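Long-range contacts in nitrite reductase (Hyphomicrobium denitrificans, PDB 2DV6), which probably reduces nitrite to nitric oxide with electrons from cytochrome c, as a copper enzyme of denitrification: residues F196-V201 against L278-G283; D203-H208 against V246-L251; E298-K303 against E316-E321; K322-L327 against L421-V426. All coordinates share one frame; numbering follows the deposited sequence.

Overall arrangement
Following the chain from the N terminus, contact 1 opens first, at F196-V201. Contact 2 lies nested inside its loop: D203-H208 pairs with V246-L251 before L278-G283 returns to close contact 1. Contact 1 pairs strands in one sheet of a cupredoxin domain, contact 2 in the other, and their side chains touch. The chain then passes into the next domain. Contact 3 closes a short loop there, joining the end of strand 290-299 to helix 315-319. Contact 4 follows in series. It closes a long loop and joins edge strand 325-328 to the loop before strand 427-431. Salt bridges K317-E324 and E316-K322 link contacts 3 and 4, whose centres are about 12 Å apart.

Contact 1 of 4, residues F196-V201 against L278-G283; sequences FLRVRV and LVEPEG
R198 meets both L278 and E280 across a pair of parallel strands. Its side chain starts with CG anti to the backbone N (chi1 -168°) and stays extended to NE. This carries the guanidinium alongside L278, whose CD2 lies over one of its faces, 3.4 Å from R198 NE. The same NE gives a salt-bridge hydrogen bond to E280 OE2 at 2.8 Å. The oxygen receives it on its anti lone pair, away from OE1. R198 NH2 adds a weak bond to that oxygen. The guanidinium and carboxylate planes are steeply turned, 70° apart.

Four backbone hydrogen bonds join the strands. L278 N reaches L197 O at 2.7 Å, and V199 N reaches L278 O at 2.9 Å. E280 N to V199 O and V201 N to E280 O continue the parallel pattern. F196 CZ packs on L278 CB at 3.6 Å. On the other face of the sheet, V199 CG2 touches V279 CG2 at 3.8 Å. R200 and E282 face each other with charges only, at long range.

Further out, E280 OE2 also accepts the backbone N of I156, while R198 NH1 forms a salt bridge to E291 and a hydrogen bond to P153 O. An alanine at R198 would take away the guanidinium that lies over L278 CD2 and would probably leave the carboxylates of E280 and E291 without their shared positive partner. F352, on a strand of the following domain, packs on both R198 and L278. The parallel pairing of strand 197-200 with strand 274-280 belongs to a cupredoxin sheet.

Contact 2 of 4, residues D203-H208 against V246-L251; sequences DTVELH and VTFKAL
V205 O accepts F248 N at 2.9 Å, and T247 CA adds a C-H...O contact to it at 3.1 Å. The return bond, V205 N to F248 O, is 2.8 Å long and almost straight, at 174°. V205 and F248 thus form a hydrogen-bonded antiparallel pair. L207 and V246 form the next one, with L207 N to V246 O at 2.8 Å. A250 N to D203 O extends the pattern at the far end, where D203 OD2 forms a salt bridge to R159.

The side chains of V205 and F248 lie side by side on the same face of the sheet. F248 CG sits between the backbone N and the carbonyl carbon (chi1 64°), which swings the ring over V205. V205 CB stands over the ring face, 3.9 Å from the ring centroid, as a CH-pi contact. An alanine at F248 would probably open a gap beside V205 and leave F223, which also meets the ring, without that neighbour. L207 CB packs on V246 CG1 at 3.8 Å on the same face.

The face bearing E206 and T247 is more polar. H208 NE2 donates to E206 OE1 at 2.7 Å. T247 OG1 bonds to G443 O of a neighbouring subunit, and E206 OE2 to A445 N of the same subunit.

Strands 204-211 and 243-249 pair in a sheet of the cupredoxin domain. Strand 243-249 is outermost within the chain, and a strand of that subunit extends the sheet. The contact thus joins paired backbone groups, an apolar face and a polar face used by the neighbouring subunit.

Contact 3 of 4, residues E298-K303 against E316-E321; sequences EIYTVK and EKLINE
Y300 and L318 make the tight part of this contact, crossing at about a right angle. Y300 CG lies anti to the carbonyl carbon (chi1 -61°), which lays the ring against the helix end. L318 CA sits over one ring face, 3.8 Å from the ring centroid, as a CH-pi contact. L318 CD2 touches Y300 CE1 at 3.8 Å. K317 O comes within 3.3 Å of Y300 CD2 on an oblique line. The phenol end is fixed too: Y300 OH donates to E298 OE1 at 2.6 Å, from above the carboxylate plane, and also bonds to N359 ND2.

The polar part is made by the amine of K317 alone. The lysine chain runs extended beyond CG and reaches the 301-302 backbone. K317 NZ donates to T301 O at 2.9 Å, in the carbonyl plane. A second bond from K317 NZ reaches V302 O at 3.2 Å, but from well above that carbonyl plane. The charge of NZ is met by a salt bridge to E324. T301 OG1 donates to K303 O, two residues on, at 2.7 Å. The loose side lies at V302 and K303, whose side chains point away from the helix. K303 is exposed to solvent, and its side chain stays well short of the helix segment.

At the other margin, E321 OE2 forms a salt bridge to R420 of a neighbouring subunit. E321 has positive phi, 62°. E321 N bonds to L318 O at 3.2 Å, and K322 N bonds to K317 O. The helix that packs on Y300 therefore ends in a Schellman motif, with E321 as its C-prime residue.

Contact 4 of 4, residues K322-L327 against L421-V426; sequences KPEYFL and LEHGLV
H423 and F326 both hold CG anti to the carbonyl carbon, with chi1 of -74° for the histidine and -80° for the phenylalanine. These torsions turn the imidazole to the backbone of E324 and set the phenyl edge against the histidine. H423 ND1 donates to E324 O at 2.6 Å. The oxygen lies in the ring plane of H423, while the donor stands above the carbonyl plane of E324. H423 CB meets F326 CD2 at 3.7 Å, close to the plane of the phenyl ring.

F326 N donates to H423 O at 2.8 Å, standing above the carbonyl plane of H423. Y325 CA points a C-H at that same H423 O from 3.3 Å.

E324 and Y325 form a classic beta bulge opposite I299, at the start of edge strand 325-328. The bulge lies in the cupredoxin sheet that also holds strand 290-299. The loop 421-426 leads into strand 427-431, which belongs to a different sheet, so the contact ties an edge of one sheet to the other.

G424 turns with phi of 108°. A beta carbon here would be pressed against F326 O and L327 CD1. L425 packs on the base of the F326 side chain: L425 CG lies 3.6 Å from F326 CB. L425 CD2 lies 3.5 Å from L327 C. The H423 ring also bonds through NE2 to I319 O of a neighbouring subunit. With a carbonyl oxygen at each nitrogen, the imidazole is likely to carry both protons.

Contact 1 of 4, residues F196-V201 against L278-G283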
loop_
_atom_site.group_PDB
_atom_site.type_symbol
_atom_site.label_atom_id
_atom_site.label_comp_id
_atom_site.label_asym_id
_atom_site.label_seq_id
_atom_site.Cartn_x
_atom_site.Cartn_y
_atom_site.Cartn_z
ATOM N N PHE A 196 8.039 39.482 30.273
ATOM C CA PHE A 196 9.223 40.212 29.868
ATOM C C PHE A 196 9.930 40.650 31.170
ATOM O O PHE A 196 9.340 41.385 31.966
ATOM C CB PHE A 196 8.833 41.395 29.005
ATOM C CG PHE A 196 9.999 42.145 28.426
ATOM C CD1 PHE A 196 10.310 42.031 27.071
ATOM C CD2 PHE A 196 10.729 43.024 29.203
ATOM C CE1 PHE A 196 11.349 42.739 26.520
ATOM C CE2 PHE A 196 11.778 43.765 28.662
ATOM C CZ PHE A 196 12.092 43.633 27.326
ATOM N N LEU A 197 11.170 40.178 31.373
ATOM C CA LEU A 197 11.951 40.532 32.541
ATOM C C LEU A 197 12.890 41.666 32.164
ATOM O O LEU A 197 13.471 41.684 31.076
ATOM C CB LEU A 197 12.663 39.295 33.154
ATOM C CG LEU A 197 11.780 38.029 33.334
ATOM C CD1 LEU A 197 12.607 36.800 33.688
ATOM C CD2 LEU A 197 10.604 38.228 34.365
ATOM N N ARG A 198 12.996 42.658 33.047
ATOM C CA ARG A 198 13.731 43.868 32.740
ATOM C C ARG A 198 14.570 44.285 33.957
ATOM O O ARG A 198 14.025 44.553 35.025
ATOM C CB ARG A 198 12.769 44.978 32.292
ATOM C CG ARG A 198 13.434 46.184 31.689
ATOM C CD ARG A 198 12.397 47.076 30.999
ATOM N NE ARG A 198 13.092 48.057 30.158
ATOM C CZ ARG A 198 12.578 48.645 29.092
ATOM N NH1 ARG A 198 11.335 48.371 28.734
ATOM N NH2 ARG A 198 13.315 49.500 28.369
ATOM N N VAL A 199 15.891 44.284 33.810
ATOM C CA VAL A 199 16.790 44.618 34.912
ATOM C C VAL A 199 17.889 45.458 34.271
ATOM O O VAL A 199 17.881 45.684 33.036
ATOM C CB VAL A 199 17.409 43.360 35.645
ATOM C CG1 VAL A 199 16.327 42.425 36.245
ATOM C CG2 VAL A 199 18.349 42.565 34.726
ATOM N N ARG A 200 18.837 45.884 35.113
ATOM C CA ARG A 200 19.906 46.783 34.752
ATOM C C ARG A 200 21.225 46.029 34.913
ATOM O O ARG A 200 21.334 45.209 35.831
ATOM C CB ARG A 200 19.854 47.955 35.736
ATOM C CG ARG A 200 20.815 49.074 35.482
ATOM C CD ARG A 200 21.358 49.462 36.837
ATOM N NE ARG A 200 22.009 50.768 36.862
ATOM C CZ ARG A 200 23.320 50.958 36.944
ATOM N NH1 ARG A 200 24.159 49.915 36.981
ATOM N NH2 ARG A 200 23.783 52.200 36.968
ATOM N N VAL A 201 22.223 46.283 34.046
ATOM C CA VAL A 201 23.543 45.712 34.278
ATOM C C VAL A 201 23.946 45.965 35.726
ATOM O O VAL A 201 23.747 47.068 36.252
ATOM C CB VAL A 201 24.726 46.334 33.493
ATOM C CG1 VAL A 201 25.465 45.304 32.651
ATOM C CG2 VAL A 201 24.438 47.675 32.872
ATOM N N LEU A 278 15.537 41.558 29.401
ATOM C CA LEU A 278 16.331 42.680 28.989
ATOM C C LEU A 278 17.259 43.062 30.153
ATOM O O LEU A 278 16.781 43.314 31.262
ATOM C CB LEU A 278 15.447 43.883 28.587
ATOM C CG LEU A 278 16.209 45.216 28.315
ATOM C CD1 LEU A 278 17.228 45.134 27.172
ATOM C CD2 LEU A 278 15.281 46.424 28.061
ATOM N N VAL A 279 18.565 43.113 29.877
ATOM C CA VAL A 279 19.537 43.716 30.796
ATOM C C VAL A 279 19.985 45.061 30.204
ATOM O O VAL A 279 20.803 45.111 29.284
ATOM C CB VAL A 279 20.749 42.795 31.093
ATOM C CG1 VAL A 279 21.717 43.459 32.102
ATOM C CG2 VAL A 279 20.258 41.409 31.598
ATOM N N GLU A 280 19.409 46.141 30.736
ATOM C CA GLU A 280 19.642 47.494 30.260
ATOM C C GLU A 280 21.103 47.901 30.455
ATOM O O GLU A 280 21.729 47.503 31.459
ATOM C CB GLU A 280 18.746 48.472 31.031
ATOM C CG GLU A 280 17.235 48.387 30.709
ATOM C CD GLU A 280 16.461 49.669 31.060
ATOM O OE1 GLU A 280 17.092 50.678 31.431
ATOM O OE2 GLU A 280 15.214 49.675 30.961
ATOM N N PRO A 281 21.662 48.683 29.508
ATOM C CA PRO A 281 22.955 49.287 29.799
ATOM C C PRO A 281 22.791 50.330 30.910
ATOM O O PRO A 281 21.661 50.767 31.194
ATOM C CB PRO A 281 23.350 49.973 28.487
ATOM C CG PRO A 281 22.068 50.217 27.769
ATOM C CD PRO A 281 21.184 49.025 28.157
ATOM N N GLU A 282 23.902 50.704 31.534
ATOM C CA GLU A 282 23.938 51.755 32.554
ATOM C C GLU A 282 23.065 52.967 32.183
ATOM O O GLU A 282 22.224 53.390 32.980
ATOM C CB GLU A 282 25.381 52.205 32.756
ATOM C CG GLU A 282 25.827 52.365 34.204
ATOM C CD GLU A 282 26.920 51.360 34.586
ATOM O OE1 GLU A 282 26.775 50.152 34.260
ATOM O OE2 GLU A 282 27.924 51.773 35.209
ATOM N N GLY A 283 23.220 53.531 30.988
ATOM C CA GLY A 283 22.374 54.698 30.688
ATOM C C GLY A 283 20.932 54.437 30.221
ATOM O O GLY A 283 20.187 55.383 29.918
#

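Contact 2 of 4, residues D203-H208 against V246-L251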
loop_
_atom_site.group_PDB
_atom_site.type_symbol
_atom_site.label_atom_id
_atom_site.label_comp_id
_atom_site.label_asym_id
_atom_site.label_seq_id
_atom_site.Cartn_x
_atom_site.Cartn_y
_atom_site.Cartn_z
ATOM N N ASP A 203 22.767 44.431 38.323
ATOM C CA ASP A 203 21.729 43.932 39.226
ATOM C C ASP A 203 22.019 42.501 39.613
ATOM O O ASP A 203 22.714 41.767 38.903
ATOM C CB ASP A 203 20.312 44.004 38.605
ATOM C CG ASP A 203 19.694 45.385 38.683
ATOM O OD1 ASP A 203 18.592 45.608 38.132
ATOM O OD2 ASP A 203 20.309 46.276 39.292
ATOM N N THR A 204 21.455 42.118 40.743
ATOM C CA THR A 204 21.458 40.758 41.198
ATOM C C THR A 204 20.013 40.311 41.158
ATOM O O THR A 204 19.128 41.004 41.667
ATOM C CB THR A 204 22.033 40.670 42.633
ATOM O OG1 THR A 204 23.436 40.925 42.578
ATOM C CG2 THR A 204 21.842 39.314 43.202
ATOM N N VAL A 205 19.767 39.180 40.507
ATOM C CA VAL A 205 18.423 38.698 40.353
ATOM C C VAL A 205 18.222 37.570 41.320
ATOM O O VAL A 205 19.048 36.654 41.403
ATOM C CB VAL A 205 18.142 38.179 38.913
ATOM C CG1 VAL A 205 16.770 37.488 38.847
ATOM C CG2 VAL A 205 18.242 39.314 37.894
ATOM N N GLU A 206 17.123 37.635 42.060
ATOM C CA GLU A 206 16.792 36.542 42.926
ATOM C C GLU A 206 15.539 35.923 42.348
ATOM O O GLU A 206 14.460 36.492 42.426
ATOM C CB GLU A 206 16.570 37.018 44.359
ATOM C CG GLU A 206 16.262 35.895 45.321
ATOM C CD GLU A 206 15.940 36.412 46.735
ATOM O OE1 GLU A 206 14.774 36.275 47.165
ATOM O OE2 GLU A 206 16.853 36.961 47.398
ATOM N N LEU A 207 15.694 34.754 41.749
ATOM C CA LEU A 207 14.585 34.113 41.059
ATOM C C LEU A 207 13.876 33.102 41.950
ATOM O O LEU A 207 14.499 32.194 42.484
ATOM C CB LEU A 207 15.096 33.430 39.780
ATOM C CG LEU A 207 13.897 32.739 39.120
ATOM C CD1 LEU A 207 13.266 33.634 38.067
ATOM C CD2 LEU A 207 14.277 31.430 38.594
ATOM N N HIS A 208 12.562 33.241 42.099
ATOM C CA HIS A 208 11.767 32.180 42.704
ATOM C C HIS A 208 10.922 31.510 41.644
ATOM O O HIS A 208 9.971 32.105 41.109
ATOM C CB HIS A 208 10.889 32.707 43.854
ATOM C CG HIS A 208 11.682 33.329 44.961
ATOM N ND1 HIS A 208 11.741 32.790 46.227
ATOM C CD2 HIS A 208 12.483 34.418 44.977
ATOM C CE1 HIS A 208 12.534 33.531 46.981
ATOM N NE2 HIS A 208 12.994 34.527 46.249
ATOM N N VAL A 246 17.227 30.743 43.050
ATOM C CA VAL A 246 18.569 30.884 42.532
ATOM C C VAL A 246 18.853 32.381 42.469
ATOM O O VAL A 246 17.967 33.149 42.113
ATOM C CB VAL A 246 18.746 30.188 41.121
ATOM C CG1 VAL A 246 17.878 30.862 40.025
ATOM C CG2 VAL A 246 20.166 30.249 40.703
ATOM N N THR A 247 20.062 32.787 42.851
ATOM C CA THR A 247 20.456 34.188 42.728
ATOM C C THR A 247 21.558 34.267 41.694
ATOM O O THR A 247 22.450 33.427 41.693
ATOM C CB THR A 247 20.961 34.742 44.105
ATOM O OG1 THR A 247 19.891 34.663 45.044
ATOM C CG2 THR A 247 21.439 36.198 44.010
ATOM N N PHE A 248 21.518 35.258 40.818
ATOM C CA PHE A 248 22.578 35.376 39.826
ATOM C C PHE A 248 22.836 36.822 39.500
ATOM O O PHE A 248 21.935 37.643 39.597
ATOM C CB PHE A 248 22.304 34.529 38.544
ATOM C CG PHE A 248 21.093 34.957 37.748
ATOM C CD1 PHE A 248 21.186 35.981 36.801
ATOM C CD2 PHE A 248 19.882 34.315 37.915
ATOM C CE1 PHE A 248 20.064 36.377 36.050
ATOM C CE2 PHE A 248 18.752 34.695 37.158
ATOM C CZ PHE A 248 18.846 35.743 36.252
ATOM N N LYS A 249 24.075 37.136 39.155
ATOM C CA LYS A 249 24.420 38.482 38.688
ATOM C C LYS A 249 24.194 38.660 37.179
ATOM O O LYS A 249 24.476 37.749 36.376
ATOM C CB LYS A 249 25.874 38.843 39.052
ATOM C CG LYS A 249 26.076 39.134 40.550
ATOM C CD LYS A 249 27.419 39.826 40.832
ATOM C CE LYS A 249 27.305 41.398 40.801
ATOM N NZ LYS A 249 26.983 42.043 42.165
ATOM N N ALA A 250 23.700 39.836 36.818
ATOM C CA ALA A 250 23.548 40.258 35.432
ATOM C C ALA A 250 24.747 41.092 35.045
ATOM O O ALA A 250 24.790 42.286 35.305
ATOM C CB ALA A 250 22.270 41.069 35.248
ATOM N N LEU A 251 25.704 40.454 34.390
ATOM C CA LEU A 251 27.008 41.062 34.135
ATOM C C LEU A 251 27.142 41.823 32.836
ATOM O O LEU A 251 28.070 42.582 32.689
ATOM C CB LEU A 251 28.113 39.991 34.190
ATOM C CG LEU A 251 28.151 39.133 35.466
ATOM C CD1 LEU A 251 29.062 37.900 35.244
ATOM C CD2 LEU A 251 28.614 39.984 36.697
#

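Contact 3 of 4, residues E298-K303 against E316-E321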
loop_
_atom_site.group_PDB
_atom_site.type_symbol
_atom_site.label_atom_id
_atom_site.label_comp_id
_atom_site.label_asym_id
_atom_site.label_seq_id
_atom_site.Cartn_x
_atom_site.Cartn_y
_atom_site.Cartn_z
ATOM N N GLU A 298 7.271 27.735 17.087
ATOM C CA GLU A 298 6.663 26.711 16.240
ATOM C C GLU A 298 5.940 25.699 17.077
ATOM O O GLU A 298 6.357 25.398 18.195
ATOM C CB GLU A 298 7.716 25.938 15.416
ATOM C CG GLU A 298 8.736 26.807 14.653
ATOM C CD GLU A 298 10.143 26.677 15.187
ATOM O OE1 GLU A 298 10.497 25.573 15.674
ATOM O OE2 GLU A 298 10.913 27.664 15.092
ATOM N N ILE A 299 4.901 25.119 16.496
ATOM C CA ILE A 299 4.212 24.016 17.114
ATOM C C ILE A 299 4.088 22.876 16.088
ATOM O O ILE A 299 3.887 23.113 14.892
ATOM C CB ILE A 299 2.852 24.478 17.797
ATOM C CG1 ILE A 299 3.161 25.233 19.127
ATOM C CG2 ILE A 299 1.959 23.297 18.054
ATOM C CD1 ILE A 299 1.908 25.668 19.939
ATOM N N TYR A 300 4.228 21.654 16.570
ATOM C CA TYR A 300 4.361 20.480 15.698
ATOM C C TYR A 300 3.223 19.514 16.017
ATOM O O TYR A 300 3.347 18.695 16.878
ATOM C CB TYR A 300 5.736 19.801 15.917
ATOM C CG TYR A 300 6.931 20.687 15.601
ATOM C CD1 TYR A 300 7.398 21.629 16.534
ATOM C CD2 TYR A 300 7.596 20.595 14.370
ATOM C CE1 TYR A 300 8.492 22.478 16.247
ATOM C CE2 TYR A 300 8.715 21.418 14.087
ATOM C CZ TYR A 300 9.139 22.369 15.014
ATOM O OH TYR A 300 10.239 23.175 14.726
ATOM N N THR A 301 2.112 19.623 15.309
ATOM C CA THR A 301 0.922 18.891 15.665
ATOM C C THR A 301 0.810 17.665 14.744
ATOM O O THR A 301 1.375 17.635 13.646
ATOM C CB THR A 301 -0.313 19.761 15.501
ATOM O OG1 THR A 301 -0.265 20.353 14.217
ATOM C CG2 THR A 301 -0.359 20.869 16.524
ATOM N N VAL A 302 0.120 16.640 15.220
ATOM C CA VAL A 302 -0.090 15.409 14.440
ATOM C C VAL A 302 -0.904 15.737 13.176
ATOM O O VAL A 302 -0.564 15.293 12.065
ATOM C CB VAL A 302 -0.793 14.339 15.303
ATOM C CG1 VAL A 302 -1.235 13.109 14.440
ATOM C CG2 VAL A 302 0.143 13.898 16.417
ATOM N N LYS A 303 -1.947 16.542 13.335
ATOM C CA LYS A 303 -2.756 16.947 12.170
ATOM C C LYS A 303 -2.160 18.173 11.524
ATOM O O LYS A 303 -1.430 18.945 12.183
ATOM C CB LYS A 303 -4.217 17.224 12.579
ATOM C CG LYS A 303 -4.934 16.016 13.187
ATOM C CD LYS A 303 -6.430 16.384 13.420
ATOM C CE LYS A 303 -7.093 15.682 14.617
ATOM N NZ LYS A 303 -6.968 14.210 14.485
ATOM N N GLU A 316 8.036 13.068 15.760
ATOM C CA GLU A 316 8.762 12.899 14.477
ATOM C C GLU A 316 8.853 14.265 13.759
ATOM O O GLU A 316 9.906 14.644 13.219
ATOM C CB GLU A 316 8.049 11.859 13.595
ATOM C CG GLU A 316 8.761 11.585 12.249
ATOM C CD GLU A 316 8.472 12.624 11.147
ATOM O OE1 GLU A 316 9.403 12.871 10.347
ATOM O OE2 GLU A 316 7.340 13.195 11.070
ATOM N N LYS A 317 7.759 15.028 13.781
ATOM C CA LYS A 317 7.770 16.345 13.126
ATOM C C LYS A 317 8.666 17.317 13.890
ATOM O O LYS A 317 9.425 18.055 13.274
ATOM C CB LYS A 317 6.352 16.917 12.986
ATOM C CG LYS A 317 5.490 16.261 11.887
ATOM C CD LYS A 317 4.059 16.891 11.945
ATOM C CE LYS A 317 3.044 16.156 11.006
ATOM N NZ LYS A 317 1.795 17.021 10.876
ATOM N N LEU A 318 8.560 17.334 15.224
ATOM C CA LEU A 318 9.487 18.126 16.058
ATOM C C LEU A 318 10.945 17.820 15.770
ATOM O O LEU A 318 11.714 18.720 15.479
ATOM C CB LEU A 318 9.258 17.858 17.542
ATOM C CG LEU A 318 9.518 18.851 18.666
ATOM C CD1 LEU A 318 9.901 18.043 19.956
ATOM C CD2 LEU A 318 10.420 20.084 18.412
ATOM N N ILE A 319 11.361 16.564 15.889
ATOM C CA ILE A 319 12.789 16.349 15.808
ATOM C C ILE A 319 13.312 16.455 14.402
ATOM O O ILE A 319 14.500 16.692 14.226
ATOM C CB ILE A 319 13.291 15.025 16.372
ATOM C CG1 ILE A 319 12.529 13.857 15.764
ATOM C CG2 ILE A 319 13.467 15.116 17.919
ATOM C CD1 ILE A 319 13.417 12.695 15.565
ATOM N N ASN A 320 12.429 16.286 13.405
ATOM C CA ASN A 320 12.848 16.467 11.996
ATOM C C ASN A 320 12.504 17.845 11.424
ATOM O O ASN A 320 12.634 18.060 10.227
ATOM C CB ASN A 320 12.332 15.324 11.122
ATOM C CG ASN A 320 12.982 13.994 11.504
ATOM O OD1 ASN A 320 14.207 13.922 11.693
ATOM N ND2 ASN A 320 12.188 12.962 11.634
ATOM N N GLU A 321 12.102 18.778 12.295
ATOM C CA GLU A 321 11.939 20.183 11.883
ATOM C C GLU A 321 10.866 20.350 10.781
ATOM O O GLU A 321 11.114 20.971 9.753
ATOM C CB GLU A 321 13.295 20.834 11.534
ATOM C CG GLU A 321 14.297 20.776 12.727
ATOM C CD GLU A 321 15.681 21.406 12.431
ATOM O OE1 GLU A 321 15.765 22.380 11.644
ATOM O OE2 GLU A 321 16.682 20.941 13.035
#

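Contact 4 of 4, residues K322-L327 against L421-V426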
loop_
_atom_site.group_PDB
_atom_site.type_symbol
_atom_site.label_atom_id
_atom_site.label_comp_id
_atom_site.label_asym_id
_atom_site.label_seq_id
_atom_site.Cartn_x
_atom_site.Cartn_y
_atom_site.Cartn_z
ATOM N N LYS A 322 9.674 19.802 11.050
ATOM C CA LYS A 322 8.524 19.893 10.141
ATOM C C LYS A 322 7.326 20.540 10.861
ATOM O O LYS A 322 6.353 19.853 11.225
ATOM C CB LYS A 322 8.134 18.499 9.599
ATOM C CG LYS A 322 9.189 17.796 8.712
ATOM C CD LYS A 322 8.916 16.255 8.723
ATOM C CE LYS A 322 9.998 15.486 8.014
ATOM N NZ LYS A 322 9.664 14.019 7.868
ATOM N N PRO A 323 7.382 21.875 11.056
ATOM C CA PRO A 323 6.374 22.526 11.887
ATOM C C PRO A 323 5.035 22.624 11.174
ATOM O O PRO A 323 4.984 22.617 9.943
ATOM C CB PRO A 323 6.961 23.924 12.149
ATOM C CG PRO A 323 8.026 24.122 11.181
ATOM C CD PRO A 323 8.330 22.838 10.467
ATOM N N GLU A 324 3.958 22.679 11.945
ATOM C CA GLU A 324 2.636 22.899 11.384
ATOM C C GLU A 324 2.161 24.323 11.632
ATOM O O GLU A 324 1.443 24.882 10.811
ATOM C CB GLU A 324 1.626 21.909 11.979
ATOM C CG GLU A 324 1.891 20.473 11.532
ATOM C CD GLU A 324 1.638 20.259 10.022
ATOM O OE1 GLU A 324 0.954 21.081 9.383
ATOM O OE2 GLU A 324 2.138 19.275 9.471
ATOM N N TYR A 325 2.505 24.874 12.794
ATOM C CA TYR A 325 2.100 26.216 13.180
ATOM C C TYR A 325 3.337 27.051 13.437
ATOM O O TYR A 325 4.286 26.573 14.065
ATOM C CB TYR A 325 1.238 26.193 14.442
ATOM C CG TYR A 325 -0.137 25.553 14.249
ATOM C CD1 TYR A 325 -0.302 24.168 14.282
ATOM C CD2 TYR A 325 -1.275 26.349 14.051
ATOM C CE1 TYR A 325 -1.575 23.591 14.094
ATOM C CE2 TYR A 325 -2.525 25.787 13.852
ATOM C CZ TYR A 325 -2.680 24.435 13.880
ATOM O OH TYR A 325 -3.944 23.917 13.698
ATOM N N PHE A 326 3.336 28.283 12.934
ATOM C CA PHE A 326 4.362 29.262 13.258
ATOM C C PHE A 326 3.583 30.426 13.882
ATOM O O PHE A 326 2.561 30.882 13.282
ATOM C CB PHE A 326 5.045 29.802 12.010
ATOM C CG PHE A 326 6.094 28.921 11.441
ATOM C CD1 PHE A 326 7.418 29.067 11.840
ATOM C CD2 PHE A 326 5.774 27.984 10.479
ATOM C CE1 PHE A 326 8.428 28.261 11.284
ATOM C CE2 PHE A 326 6.775 27.194 9.921
ATOM C CZ PHE A 326 8.099 27.343 10.343
ATOM N N LEU A 327 4.045 30.897 15.041
ATOM C CA LEU A 327 3.212 31.739 15.879
ATOM C C LEU A 327 3.917 32.962 16.464
ATOM O O LEU A 327 5.076 32.853 16.913
ATOM C CB LEU A 327 2.738 30.890 17.041
ATOM C CG LEU A 327 1.487 29.989 17.066
ATOM C CD1 LEU A 327 0.579 29.930 15.819
ATOM C CD2 LEU A 327 1.832 28.650 17.676
ATOM N N LEU A 421 3.151 32.761 6.651
ATOM C CA LEU A 421 1.876 33.524 6.738
ATOM C C LEU A 421 0.699 32.555 6.835
ATOM O O LEU A 421 -0.228 32.726 7.653
ATOM C CB LEU A 421 1.669 34.379 5.493
ATOM C CG LEU A 421 2.466 35.647 5.260
ATOM C CD1 LEU A 421 2.019 36.344 3.935
ATOM C CD2 LEU A 421 2.294 36.595 6.464
ATOM N N GLU A 422 0.789 31.470 6.078
ATOM C CA GLU A 422 -0.314 30.520 6.000
ATOM C C GLU A 422 -0.254 29.485 7.116
ATOM O O GLU A 422 -1.198 28.739 7.287
ATOM C CB GLU A 422 -0.413 29.919 4.566
ATOM C CG GLU A 422 -0.098 31.040 3.459
ATOM C CD GLU A 422 -0.695 30.776 2.041
ATOM O OE1 GLU A 422 -1.485 29.771 1.865
ATOM O OE2 GLU A 422 -0.355 31.598 1.126
ATOM N N HIS A 423 0.818 29.469 7.916
ATOM C CA HIS A 423 0.908 28.584 9.086
ATOM C C HIS A 423 0.666 29.357 10.385
ATOM O O HIS A 423 0.994 28.872 11.481
ATOM C CB HIS A 423 2.286 27.920 9.172
ATOM C CG HIS A 423 2.488 26.833 8.172
ATOM N ND1 HIS A 423 2.106 25.531 8.403
ATOM C CD2 HIS A 423 2.994 26.860 6.920
ATOM C CE1 HIS A 423 2.369 24.797 7.340
ATOM N NE2 HIS A 423 2.909 25.578 6.424
ATOM N N GLY A 424 0.122 30.563 10.250
ATOM C CA GLY A 424 -0.356 31.335 11.394
ATOM C C GLY A 424 0.489 32.512 11.758
ATOM O O GLY A 424 0.183 33.213 12.753
ATOM N N LEU A 425 1.520 32.783 10.960
ATOM C CA LEU A 425 2.519 33.794 11.342
ATOM C C LEU A 425 2.328 35.194 10.735
ATOM O O LEU A 425 2.899 35.504 9.667
ATOM C CB LEU A 425 3.915 33.355 10.947
ATOM C CG LEU A 425 5.033 33.378 11.986
ATOM C CD1 LEU A 425 6.408 33.612 11.370
ATOM C CD2 LEU A 425 4.788 34.127 13.278
ATOM N N VAL A 426 1.633 36.057 11.463
ATOM C CA VAL A 426 1.269 37.389 10.958
ATOM C C VAL A 426 0.805 38.195 12.173
ATOM O O VAL A 426 0.137 37.661 13.019
ATOM C CB VAL A 426 0.175 37.295 9.818
ATOM C CG1 VAL A 426 -1.085 36.676 10.331
ATOM C CG2 VAL A 426 -0.110 38.655 9.140
#